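Local coordinates for ATP phosphoribosyltransferase regulatory subunit (Lactococcus lactis, PDB 1Z7M), which is required for the first step of histidine biosynthesis and may allow histidine to feedback-regulate ATP phosphoribosyltransferase activity, at residues Ser38-Ile42 and Met327-Leu331; Leu46-Phe50 and Ser121-Lys125; Gln81-Phe85 and Phe127-Lys131; Leu105-Tyr109 and Glu146-Glu150. All coordinates share one frame; numbering follows the deposited sequence.

Contact 1: Ser38-Ile42 and Met327-Leu331; sequences SLRQI and MDTIL
Leu39 and Leu331 mark the nearest backbone approach, 7.4 Å between their CA atoms, where the helical segments Ser38-Ile42 and Met327-Leu331 pass with axes 11.1 Å apart and N-to-C directions 112° from each other. Everything between them is apolar packing. Met327 reaches two partners with one methyl: its chain is bent at chi2 (-59°) and chi3 (-42°), which brings CE to Ile42 and Leu39. There CE meets Ile42 CG2 at 3.8 Å, the two side chains reaching tip to tip. The same methyl also lies 3.8 Å from Leu39 CD2, a branch that touches Met327 CB as well, with the leucine crossing the methionine at about a right angle. Toward the start of segment 38-42, at Ser38 and Leu39, Leu331 spreads its two methyls: CD2 rests on Ser38 CB at 3.8 Å, while CD1 faces Leu39 CB. Ile330 adds a looser touch through CG2 to Ile42 CD1, 4.5 Å away. In class II synthetase terms this sets the long motif 1 helix, 33-52, against the motif 3 helix, 327-338. Strand 139-148 packs against both, with Leu39 on Tyr141 and Met327 on Tyr141 and Ile143, while Arg40 pairs with Glu57 of the second subunit.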
loop_
_atom_site.group_PDB
_atom_site.type_symbol
_atom_site.label_atom_id
_atom_site.label_comp_id
_atom_site.label_asym_id
_atom_site.label_seq_id
_atom_site.Cartn_x
_atom_site.Cartn_y
_atom_site.Cartn_z
ATOM N N SER B 38 -15.015 2.901 -32.406
ATOM C CA SER B 38 -16.379 2.445 -32.128
ATOM C C SER B 38 -16.856 2.990 -30.799
ATOM O O SER B 38 -17.887 3.650 -30.728
ATOM C CB SER B 38 -16.458 0.921 -32.066
ATOM O OG SER B 38 -16.036 0.333 -33.266
ATOM N N LEU B 39 -16.099 2.701 -29.747
ATOM C CA LEU B 39 -16.458 3.148 -28.416
ATOM C C LEU B 39 -16.799 4.624 -28.439
ATOM O O LEU B 39 -17.835 5.026 -27.922
ATOM C CB LEU B 39 -15.311 2.869 -27.429
ATOM C CG LEU B 39 -15.477 3.003 -25.899
ATOM C CD1 LEU B 39 -15.248 4.437 -25.473
ATOM C CD2 LEU B 39 -16.855 2.499 -25.467
ATOM N N ARG B 40 -15.947 5.434 -29.058
ATOM C CA ARG B 40 -16.212 6.865 -29.115
ATOM C C ARG B 40 -17.397 7.187 -30.034
ATOM O O ARG B 40 -18.078 8.190 -29.838
ATOM C CB ARG B 40 -14.960 7.633 -29.542
ATOM C CG ARG B 40 -13.769 7.497 -28.582
ATOM C CD ARG B 40 -14.041 7.970 -27.152
ATOM N NE ARG B 40 -12.847 7.860 -26.307
ATOM C CZ ARG B 40 -12.863 7.505 -25.022
ATOM N NH1 ARG B 40 -14.013 7.219 -24.437
ATOM N NH2 ARG B 40 -11.741 7.434 -24.318
ATOM N N GLN B 41 -17.652 6.345 -31.033
ATOM C CA GLN B 41 -18.799 6.563 -31.913
ATOM C C GLN B 41 -20.053 6.438 -31.044
ATOM O O GLN B 41 -20.811 7.393 -30.856
ATOM C CB GLN B 41 -18.848 5.497 -33.004
ATOM C CG GLN B 41 -18.562 6.006 -34.410
ATOM C CD GLN B 41 -18.326 4.871 -35.416
ATOM O OE1 GLN B 41 -17.225 4.737 -35.985
ATOM N NE2 GLN B 41 -19.359 4.045 -35.634
ATOM N N ILE B 42 -20.255 5.240 -30.511
ATOM C CA ILE B 42 -21.388 4.954 -29.653
ATOM C C ILE B 42 -21.575 6.026 -28.593
ATOM O O ILE B 42 -22.690 6.454 -28.337
ATOM C CB ILE B 42 -21.210 3.592 -28.995
ATOM C CG1 ILE B 42 -21.249 2.526 -30.077
ATOM C CG2 ILE B 42 -22.282 3.353 -27.966
ATOM C CD1 ILE B 42 -20.956 1.156 -29.598
ATOM N N MET B 327 -19.943 -1.898 -22.248
ATOM C CA MET B 327 -19.273 -1.618 -23.517
ATOM C C MET B 327 -18.259 -2.659 -23.965
ATOM O O MET B 327 -18.050 -2.848 -25.151
ATOM C CB MET B 327 -18.599 -0.251 -23.434
ATOM C CG MET B 327 -19.486 0.870 -22.920
ATOM S SD MET B 327 -21.002 1.198 -23.889
ATOM C CE MET B 327 -20.416 1.071 -25.607
ATOM N N ASP B 328 -17.604 -3.322 -23.025
ATOM C CA ASP B 328 -16.631 -4.328 -23.413
ATOM C C ASP B 328 -17.376 -5.464 -24.068
ATOM O O ASP B 328 -16.961 -5.990 -25.102
ATOM C CB ASP B 328 -15.860 -4.836 -22.196
ATOM C CG ASP B 328 -15.042 -3.739 -21.526
ATOM O OD1 ASP B 328 -14.059 -3.234 -22.140
ATOM O OD2 ASP B 328 -15.399 -3.376 -20.377
ATOM N N THR B 329 -18.487 -5.840 -23.452
ATOM C CA THR B 329 -19.308 -6.908 -23.981
ATOM C C THR B 329 -19.932 -6.469 -25.304
ATOM O O THR B 329 -20.035 -7.259 -26.238
ATOM C CB THR B 329 -20.396 -7.301 -22.972
ATOM O OG1 THR B 329 -19.774 -7.703 -21.740
ATOM C CG2 THR B 329 -21.232 -8.466 -23.513
ATOM N N ILE B 330 -20.319 -5.202 -25.393
ATOM C CA ILE B 330 -20.910 -4.691 -26.621
ATOM C C ILE B 330 -19.895 -4.671 -27.782
ATOM O O ILE B 330 -20.190 -5.123 -28.884
ATOM C CB ILE B 330 -21.515 -3.275 -26.380
ATOM C CG1 ILE B 330 -22.601 -3.364 -25.298
ATOM C CG2 ILE B 330 -22.109 -2.715 -27.678
ATOM C CD1 ILE B 330 -23.189 -2.045 -24.860
ATOM N N LEU B 331 -18.690 -4.179 -27.538
ATOM C CA LEU B 331 -17.692 -4.133 -28.599
ATOM C C LEU B 331 -17.270 -5.541 -28.998
ATOM O O LEU B 331 -17.029 -5.832 -30.165
ATOM C CB LEU B 331 -16.473 -3.330 -28.143
ATOM C CG LEU B 331 -16.692 -1.872 -27.726
ATOM C CD1 LEU B 331 -15.380 -1.302 -27.246
ATOM C CD2 LEU B 331 -17.234 -1.057 -28.884
#

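Contact 2: Leu46-Phe50 and Ser121-Lys125; sequences LRKLF and SYFGK
Arg47 lays its guanidinium flat on the ring of Phe123, the central feature of this helix-on-strand packing in the class II synthetase fold, where the motif 1 helix runs nearly antiparallel to the first strand of motif 2. Arg47 CZ stands 3.9 Å from the ring centroid, almost straight above it, and the two planes differ by 19°, so this is both a stack and a cation-pi contact. The bend at chi2 (-135°) lets the arginine fold over the ring: CG sits near Phe123 CZ at 3.6 Å while NH2 reaches the other end, over CG. At the edge of the same ring, near its plane, comes Leu46 CB. Phe50 meets it obliquely, CD1 to Phe123 CZ at 3.6 Å with planes at 52°. An alanine in place of Phe123 is likely to leave the Arg47 guanidinium without the surface it lies on and to open a gap beside Phe50.

Further out, Glu57 on the neighbouring strand 56-57 forms a salt bridge with Arg47 NE, which is likely to steady the guanidinium over the ring. Ile143 of strand 139-148 supports both phenylalanines, and Val166 of helix 152-169 touches Leu46 and Phe50. At the far end of the contact, Phe50 CD1 also rests 4.0 Å from Ser121 CB.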
loop_
_atom_site.group_PDB
_atom_site.type_symbol
_atom_site.label_atom_id
_atom_site.label_comp_id
_atom_site.label_asym_id
_atom_site.label_seq_id
_atom_site.Cartn_x
_atom_site.Cartn_y
_atom_site.Cartn_z
ATOM N N LEU B 46 -24.916 8.118 -27.808
ATOM C CA LEU B 46 -25.525 8.078 -26.486
ATOM C C LEU B 46 -25.470 9.432 -25.784
ATOM O O LEU B 46 -26.371 9.762 -25.022
ATOM C CB LEU B 46 -24.862 7.018 -25.606
ATOM C CG LEU B 46 -24.930 5.592 -26.140
ATOM C CD1 LEU B 46 -24.644 4.636 -25.011
ATOM C CD2 LEU B 46 -26.298 5.317 -26.719
ATOM N N ARG B 47 -24.426 10.221 -26.019
ATOM C CA ARG B 47 -24.361 11.536 -25.381
ATOM C C ARG B 47 -25.481 12.439 -25.908
ATOM O O ARG B 47 -26.124 13.147 -25.126
ATOM C CB ARG B 47 -22.996 12.206 -25.602
ATOM C CG ARG B 47 -21.925 11.787 -24.599
ATOM C CD ARG B 47 -21.148 12.981 -24.069
ATOM N NE ARG B 47 -20.204 12.573 -23.042
ATOM C CZ ARG B 47 -19.171 11.776 -23.267
ATOM N NH1 ARG B 47 -18.959 11.316 -24.491
ATOM N NH2 ARG B 47 -18.366 11.425 -22.268
ATOM N N LYS B 48 -25.722 12.419 -27.220
ATOM C CA LYS B 48 -26.797 13.245 -27.771
ATOM C C LYS B 48 -28.044 12.805 -27.007
ATOM O O LYS B 48 -28.667 13.587 -26.285
ATOM C CB LYS B 48 -27.001 12.993 -29.282
ATOM C CG LYS B 48 -25.744 13.143 -30.160
ATOM C CD LYS B 48 -25.633 14.483 -30.924
ATOM C CE LYS B 48 -24.324 14.554 -31.765
ATOM N NZ LYS B 48 -24.080 15.893 -32.409
ATOM N N LEU B 49 -28.362 11.525 -27.145
ATOM C CA LEU B 49 -29.524 10.918 -26.518
ATOM C C LEU B 49 -29.760 11.285 -25.062
ATOM O O LEU B 49 -30.851 11.688 -24.692
ATOM C CB LEU B 49 -29.425 9.408 -26.659
ATOM C CG LEU B 49 -30.511 8.597 -25.976
ATOM C CD1 LEU B 49 -31.878 9.005 -26.501
ATOM C CD2 LEU B 49 -30.245 7.122 -26.223
ATOM N N PHE B 50 -28.744 11.138 -24.230
ATOM C CA PHE B 50 -28.875 11.452 -22.815
ATOM C C PHE B 50 -29.059 12.929 -22.551
ATOM O O PHE B 50 -29.821 13.316 -21.671
ATOM C CB PHE B 50 -27.637 10.992 -22.045
ATOM C CG PHE B 50 -27.445 9.500 -22.017
ATOM C CD1 PHE B 50 -26.219 8.961 -21.627
ATOM C CD2 PHE B 50 -28.474 8.637 -22.386
ATOM C CE1 PHE B 50 -26.025 7.592 -21.609
ATOM C CE2 PHE B 50 -28.283 7.264 -22.369
ATOM C CZ PHE B 50 -27.058 6.741 -21.981
ATOM N N SER B 121 -25.490 10.853 -15.671
ATOM C CA SER B 121 -24.951 9.925 -16.644
ATOM C C SER B 121 -23.454 9.791 -16.383
ATOM O O SER B 121 -22.845 10.662 -15.762
ATOM C CB SER B 121 -25.218 10.399 -18.077
ATOM O OG SER B 121 -24.694 11.686 -18.318
ATOM N N TYR B 122 -22.866 8.686 -16.828
ATOM C CA TYR B 122 -21.442 8.454 -16.645
ATOM C C TYR B 122 -20.838 7.647 -17.789
ATOM O O TYR B 122 -21.455 6.711 -18.304
ATOM C CB TYR B 122 -21.203 7.741 -15.318
ATOM C CG TYR B 122 -21.952 6.433 -15.160
ATOM C CD1 TYR B 122 -21.452 5.242 -15.682
ATOM C CD2 TYR B 122 -23.156 6.386 -14.459
ATOM C CE1 TYR B 122 -22.131 4.035 -15.506
ATOM C CE2 TYR B 122 -23.836 5.190 -14.281
ATOM C CZ TYR B 122 -23.321 4.020 -14.803
ATOM O OH TYR B 122 -24.006 2.842 -14.613
ATOM N N PHE B 123 -19.625 8.039 -18.177
ATOM C CA PHE B 123 -18.878 7.385 -19.244
ATOM C C PHE B 123 -17.474 7.156 -18.729
ATOM O O PHE B 123 -16.655 8.072 -18.707
ATOM C CB PHE B 123 -18.808 8.273 -20.489
ATOM C CG PHE B 123 -20.147 8.702 -21.012
ATOM C CD1 PHE B 123 -20.938 9.606 -20.296
ATOM C CD2 PHE B 123 -20.621 8.202 -22.219
ATOM C CE1 PHE B 123 -22.172 9.999 -20.774
ATOM C CE2 PHE B 123 -21.856 8.594 -22.705
ATOM C CZ PHE B 123 -22.634 9.495 -21.980
ATOM N N GLY B 124 -17.189 5.934 -18.312
ATOM C CA GLY B 124 -15.868 5.655 -17.789
ATOM C C GLY B 124 -15.726 4.205 -17.419
ATOM O O GLY B 124 -16.580 3.385 -17.765
ATOM N N LYS B 125 -14.661 3.874 -16.703
ATOM C CA LYS B 125 -14.460 2.491 -16.337
ATOM C C LYS B 125 -14.264 2.203 -14.863
ATOM O O LYS B 125 -13.813 3.054 -14.105
ATOM C CB LYS B 125 -13.297 1.920 -17.135
ATOM C CG LYS B 125 -12.045 2.715 -17.013
ATOM C CD LYS B 125 -10.874 2.039 -17.715
ATOM C CE LYS B 125 -11.023 2.036 -19.222
ATOM N NZ LYS B 125 -9.755 1.579 -19.860
#

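Contact 3: Gln81-Phe85 and Phe127-Lys131; sequences QEKMF and FRKEK
The loop of motif 2, which joins the two long antiparallel strands 118-127 and 139-148 of the class II synthetase fold, is held here against the segment Gln81-Phe85: Lys83 O accepts a hydrogen bond from Lys129 N. Lys129 N to Lys83 O is 2.8 Å but bent, 139° at the hydrogen, with the donor tilted 23° from the carbonyl plane. Lys83 O also takes a CA-H...O contact from Arg128 CA at 3.2 Å, so two consecutive residues of the loop turn toward one carbonyl.

Beyond the backbone, the Lys129 side chain does the covering. Extended past CG, it runs obliquely over one face of the Phe85 ring: Lys129 CG lies 3.9 Å from the Phe85 ring centroid in a CH-pi contact, and Lys129 CE nears Phe85 CD2. Its ammonium stands too far from the ring for more than a weak cation-pi attraction. Lys129 CD passes Glu82 O on the way, at 3.7 Å. Phe127 O lies in the plane of the Phe85 ring, at its edge, 3.9 Å from CD1, and Phe127 CB also touches that edge carbon. Among the partly exposed side chains, Lys83 NZ and Glu130 OE1 form a long salt bridge of 3.9 Å, which can add only modestly.

Strand 94-97 flanks the contact, Leu97 touching both Phe85 and Phe127 and bonding to the Phe85 backbone. From across the subunit interface, Phe63 of the second subunit stacks on the Phe85 ring, while Phe127 reaches the start of strand 139-148 at Glu139.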
loop_
_atom_site.group_PDB
_atom_site.type_symbol
_atom_site.label_atom_id
_atom_site.label_comp_id
_atom_site.label_asym_id
_atom_site.label_seq_id
_atom_site.Cartn_x
_atom_site.Cartn_y
_atom_site.Cartn_z
ATOM N N GLN B 81 -14.406 -7.700 -1.079
ATOM C CA GLN B 81 -13.077 -7.092 -1.065
ATOM C C GLN B 81 -11.997 -7.732 -1.888
ATOM O O GLN B 81 -10.961 -7.120 -2.126
ATOM C CB GLN B 81 -12.553 -6.955 0.359
ATOM C CG GLN B 81 -12.615 -5.544 0.874
ATOM C CD GLN B 81 -11.862 -5.354 2.173
ATOM O OE1 GLN B 81 -10.645 -5.561 2.236
ATOM N NE2 GLN B 81 -12.585 -4.959 3.227
ATOM N N GLU B 82 -12.229 -8.955 -2.328
ATOM C CA GLU B 82 -11.235 -9.667 -3.109
ATOM C C GLU B 82 -11.022 -9.153 -4.525
ATOM O O GLU B 82 -9.907 -9.205 -5.031
ATOM C CB GLU B 82 -11.602 -11.140 -3.178
ATOM C CG GLU B 82 -11.858 -11.770 -1.843
ATOM C CD GLU B 82 -12.467 -13.147 -1.990
ATOM O OE1 GLU B 82 -12.780 -13.785 -0.954
ATOM O OE2 GLU B 82 -12.637 -13.588 -3.154
ATOM N N LYS B 83 -12.073 -8.663 -5.173
ATOM C CA LYS B 83 -11.942 -8.181 -6.545
ATOM C C LYS B 83 -11.557 -6.712 -6.643
ATOM O O LYS B 83 -11.523 -6.161 -7.738
ATOM C CB LYS B 83 -13.248 -8.396 -7.310
ATOM C CG LYS B 83 -13.710 -9.833 -7.394
ATOM C CD LYS B 83 -15.105 -9.905 -8.005
ATOM C CE LYS B 83 -15.536 -11.349 -8.250
ATOM N NZ LYS B 83 -14.691 -12.036 -9.288
ATOM N N MET B 84 -11.258 -6.091 -5.506
ATOM C CA MET B 84 -10.891 -4.680 -5.468
ATOM C C MET B 84 -9.404 -4.363 -5.351
ATOM O O MET B 84 -8.661 -5.026 -4.624
ATOM C CB MET B 84 -11.596 -3.993 -4.308
ATOM C CG MET B 84 -13.082 -3.968 -4.410
ATOM S SD MET B 84 -13.738 -3.419 -2.849
ATOM C CE MET B 84 -15.309 -4.227 -2.880
ATOM N N PHE B 85 -8.982 -3.325 -6.067
ATOM C CA PHE B 85 -7.599 -2.873 -6.012
ATOM C C PHE B 85 -7.536 -1.868 -4.888
ATOM O O PHE B 85 -8.177 -0.821 -4.948
ATOM C CB PHE B 85 -7.176 -2.187 -7.300
ATOM C CG PHE B 85 -7.092 -3.102 -8.471
ATOM C CD1 PHE B 85 -8.217 -3.380 -9.232
ATOM C CD2 PHE B 85 -5.880 -3.675 -8.830
ATOM C CE1 PHE B 85 -8.133 -4.214 -10.341
ATOM C CE2 PHE B 85 -5.790 -4.509 -9.935
ATOM C CZ PHE B 85 -6.918 -4.777 -10.692
ATOM N N PHE B 127 -12.835 -0.895 -12.063
ATOM C CA PHE B 127 -11.751 -1.866 -12.031
ATOM C C PHE B 127 -11.995 -3.000 -11.057
ATOM O O PHE B 127 -12.026 -2.784 -9.844
ATOM C CB PHE B 127 -10.450 -1.165 -11.655
ATOM C CG PHE B 127 -10.201 0.097 -12.425
ATOM C CD1 PHE B 127 -10.744 1.304 -12.002
ATOM C CD2 PHE B 127 -9.457 0.074 -13.606
ATOM C CE1 PHE B 127 -10.552 2.467 -12.746
ATOM C CE2 PHE B 127 -9.262 1.231 -14.354
ATOM C CZ PHE B 127 -9.811 2.425 -13.921
ATOM N N ARG B 128 -12.158 -4.207 -11.591
ATOM C CA ARG B 128 -12.387 -5.404 -10.778
ATOM C C ARG B 128 -11.281 -6.382 -11.147
ATOM O O ARG B 128 -10.752 -6.316 -12.251
ATOM C CB ARG B 128 -13.751 -6.029 -11.107
ATOM C CG ARG B 128 -14.948 -5.078 -10.992
ATOM C CD ARG B 128 -16.170 -5.562 -11.811
ATOM N NE ARG B 128 -17.282 -6.056 -10.989
ATOM C CZ ARG B 128 -18.023 -5.317 -10.156
ATOM N NH1 ARG B 128 -17.799 -4.016 -10.002
ATOM N NH2 ARG B 128 -18.999 -5.889 -9.463
ATOM N N LYS B 129 -10.923 -7.281 -10.236
ATOM C CA LYS B 129 -9.876 -8.267 -10.519
ATOM C C LYS B 129 -10.453 -9.551 -11.076
ATOM O O LYS B 129 -11.514 -10.003 -10.643
ATOM C CB LYS B 129 -9.106 -8.619 -9.255
ATOM C CG LYS B 129 -8.168 -7.568 -8.793
ATOM C CD LYS B 129 -7.517 -8.028 -7.543
ATOM C CE LYS B 129 -6.484 -7.043 -7.095
ATOM N NZ LYS B 129 -5.915 -7.451 -5.778
ATOM N N GLU B 130 -9.747 -10.149 -12.024
ATOM C CA GLU B 130 -10.199 -11.402 -12.618
ATOM C C GLU B 130 -9.017 -12.367 -12.672
ATOM O O GLU B 130 -7.884 -11.941 -12.538
ATOM C CB GLU B 130 -10.772 -11.139 -14.016
ATOM C CG GLU B 130 -12.094 -10.377 -14.001
ATOM C CD GLU B 130 -13.239 -11.150 -13.331
ATOM O OE1 GLU B 130 -14.162 -10.494 -12.790
ATOM O OE2 GLU B 130 -13.228 -12.405 -13.350
ATOM N N LYS B 131 -9.259 -13.661 -12.846
ATOM C CA LYS B 131 -8.150 -14.607 -12.894
ATOM C C LYS B 131 -7.354 -14.514 -14.187
ATOM O O LYS B 131 -7.906 -14.214 -15.242
ATOM C CB LYS B 131 -8.662 -16.026 -12.678
ATOM C CG LYS B 131 -9.252 -16.202 -11.301
ATOM C CD LYS B 131 -9.495 -17.652 -10.936
ATOM C CE LYS B 131 -9.787 -17.758 -9.437
ATOM N NZ LYS B 131 -10.074 -19.153 -8.964
#

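Contact 4: Leu105-Tyr109 and Glu146-Glu150; sequences LVRLY and ELFGE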
loop_
_atom_site.group_PDB
_atom_site.type_symbol
_atom_site.label_atom_id
_atom_site.label_comp_id
_atom_site.label_asym_id
_atom_site.label_seq_id
_atom_site.Cartn_x
_atom_site.Cartn_y
_atom_site.Cartn_z
ATOM N N LEU B 105 -22.709 8.194 -7.499
ATOM C CA LEU B 105 -23.723 9.067 -8.051
ATOM C C LEU B 105 -24.869 9.186 -7.047
ATOM O O LEU B 105 -25.549 10.216 -6.969
ATOM C CB LEU B 105 -24.253 8.521 -9.378
ATOM C CG LEU B 105 -23.276 8.286 -10.530
ATOM C CD1 LEU B 105 -24.029 8.278 -11.837
ATOM C CD2 LEU B 105 -22.242 9.374 -10.568
ATOM N N VAL B 106 -25.096 8.128 -6.280
ATOM C CA VAL B 106 -26.157 8.159 -5.297
ATOM C C VAL B 106 -25.738 9.072 -4.161
ATOM O O VAL B 106 -26.571 9.741 -3.562
ATOM C CB VAL B 106 -26.461 6.766 -4.753
ATOM C CG1 VAL B 106 -27.353 6.869 -3.545
ATOM C CG2 VAL B 106 -27.146 5.952 -5.813
ATOM N N ARG B 107 -24.443 9.105 -3.865
ATOM C CA ARG B 107 -23.936 9.972 -2.805
ATOM C C ARG B 107 -24.087 11.432 -3.240
ATOM O O ARG B 107 -24.519 12.285 -2.463
ATOM C CB ARG B 107 -22.463 9.667 -2.527
ATOM C CG ARG B 107 -21.825 10.550 -1.462
ATOM C CD ARG B 107 -20.360 10.198 -1.276
ATOM N NE ARG B 107 -19.616 10.324 -2.526
ATOM C CZ ARG B 107 -18.507 9.650 -2.808
ATOM N NH1 ARG B 107 -18.011 8.798 -1.923
ATOM N NH2 ARG B 107 -17.896 9.824 -3.974
ATOM N N LEU B 108 -23.727 11.710 -4.490
ATOM C CA LEU B 108 -23.830 13.058 -5.031
ATOM C C LEU B 108 -25.255 13.579 -4.826
ATOM O O LEU B 108 -25.471 14.737 -4.457
ATOM C CB LEU B 108 -23.487 13.055 -6.527
ATOM C CG LEU B 108 -23.704 14.375 -7.271
ATOM C CD1 LEU B 108 -22.876 15.446 -6.620
ATOM C CD2 LEU B 108 -23.335 14.241 -8.726
ATOM N N TYR B 109 -26.226 12.708 -5.058
ATOM C CA TYR B 109 -27.613 13.083 -4.915
ATOM C C TYR B 109 -27.967 13.460 -3.478
ATOM O O TYR B 109 -28.892 14.237 -3.240
ATOM C CB TYR B 109 -28.498 11.946 -5.397
ATOM C CG TYR B 109 -29.946 12.286 -5.275
ATOM C CD1 TYR B 109 -30.494 13.337 -6.002
ATOM C CD2 TYR B 109 -30.764 11.597 -4.388
ATOM C CE1 TYR B 109 -31.832 13.700 -5.847
ATOM C CE2 TYR B 109 -32.105 11.945 -4.218
ATOM C CZ TYR B 109 -32.633 12.997 -4.951
ATOM O OH TYR B 109 -33.957 13.331 -4.789
ATOM N N GLU B 146 -28.642 7.342 -14.038
ATOM C CA GLU B 146 -29.322 7.142 -12.762
ATOM C C GLU B 146 -30.447 8.159 -12.647
ATOM O O GLU B 146 -30.268 9.331 -12.968
ATOM C CB GLU B 146 -28.361 7.354 -11.594
ATOM C CG GLU B 146 -27.135 6.480 -11.612
ATOM C CD GLU B 146 -27.454 5.010 -11.400
ATOM O OE1 GLU B 146 -28.236 4.719 -10.470
ATOM O OE2 GLU B 146 -26.921 4.145 -12.145
ATOM N N LEU B 147 -31.609 7.720 -12.188
ATOM C CA LEU B 147 -32.727 8.623 -12.033
ATOM C C LEU B 147 -33.049 8.717 -10.547
ATOM O O LEU B 147 -33.337 7.707 -9.910
ATOM C CB LEU B 147 -33.922 8.089 -12.812
ATOM C CG LEU B 147 -34.641 9.137 -13.657
ATOM C CD1 LEU B 147 -35.844 8.511 -14.313
ATOM C CD2 LEU B 147 -35.048 10.317 -12.788
ATOM N N PHE B 148 -32.985 9.921 -9.986
ATOM C CA PHE B 148 -33.265 10.110 -8.555
ATOM C C PHE B 148 -34.322 11.174 -8.300
ATOM O O PHE B 148 -34.304 12.227 -8.931
ATOM C CB PHE B 148 -32.004 10.548 -7.806
ATOM C CG PHE B 148 -30.873 9.574 -7.880
ATOM C CD1 PHE B 148 -29.589 10.020 -8.159
ATOM C CD2 PHE B 148 -31.076 8.223 -7.632
ATOM C CE1 PHE B 148 -28.518 9.141 -8.190
ATOM C CE2 PHE B 148 -30.008 7.333 -7.660
ATOM C CZ PHE B 148 -28.728 7.794 -7.939
ATOM N N GLY B 149 -35.225 10.906 -7.363
ATOM C CA GLY B 149 -36.245 11.884 -7.018
ATOM C C GLY B 149 -37.574 11.814 -7.740
ATOM O O GLY B 149 -38.627 11.825 -7.100
ATOM N N GLU B 150 -37.532 11.758 -9.067
ATOM C CA GLU B 150 -38.737 11.697 -9.880
ATOM C C GLU B 150 -39.717 10.682 -9.301
ATOM O O GLU B 150 -39.328 9.797 -8.538
ATOM C CB GLU B 150 -38.372 11.309 -11.312
ATOM C CG GLU B 150 -39.489 11.488 -12.335
ATOM C CD GLU B 150 -39.802 12.954 -12.602
ATOM O OE1 GLU B 150 -38.888 13.683 -13.070
ATOM O OE2 GLU B 150 -40.961 13.374 -12.344
#
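Leu105 O, a carbonyl at the meeting of helix 102-111 and strand 139-148, receives the helix bond from Tyr109 N at 3.2 Å and also has Phe148 CE1 lying 3.4 Å away. Phe148 buries the largest area of the contact. Phe148 CB is centred over one face of the Tyr109 ring, 3.5 Å from the centroid and only 4° off the normal, a clean CH-pi contact. The phenylalanine ring then runs back along the tyrosine the opposite way, its CD1 reaching Tyr109 CB, and the two ring planes meet obliquely at 32°. Tyr109 has CG anti to its N (chi1 -180°), which lays the ring out along the strand end until OH reaches Gly149 CA at 3.5 Å. Val106 CG2 closes against Phe148 CZ, the tip of that ring. Next to it in the helix, Leu105 CD1 packs on Glu146 CG at 3.6 Å.

With a serine at Tyr109, Phe148 would probably lose the face that covers its CB, and the weak hydrogen bond of the tyrosine OH to Thr116 O would go too. Glu146 buries its carboxylate beside these apolar groups, where Tyr307 OH bonds to OE1 and Thr102 OG1 more weakly to OE2. Leu311 of helix 308-312 touches Val106, Tyr109 and Phe148. Aromatic and aliphatic surfaces therefore hold the two segments together, while the buried polar ends find their partners around them.

In the fold
Contacts 1, 2 and 4 are buried, whereas contact 3 is only partly so. Contacts 1 and 2 share helix 33-52, their centres about 12 Å apart, and contact 2 lies inside the loop that contact 1 closes. Contact 4 works the opposite face of the same sheet, touching contact 2 where Tyr122, pointing away from helix 33-52, meets Leu105. Strand 118-127 links contact 2 to contact 3, out at the motif 2 loop. The chemistry follows the setting: aliphatic and methionine packing between helices in contact 1, an arginine stacked on a phenylalanine in contact 2, aromatic and aliphatic surfaces in contact 4, and a backbone bond and a lysine laid over a phenylalanine ring in contact 3.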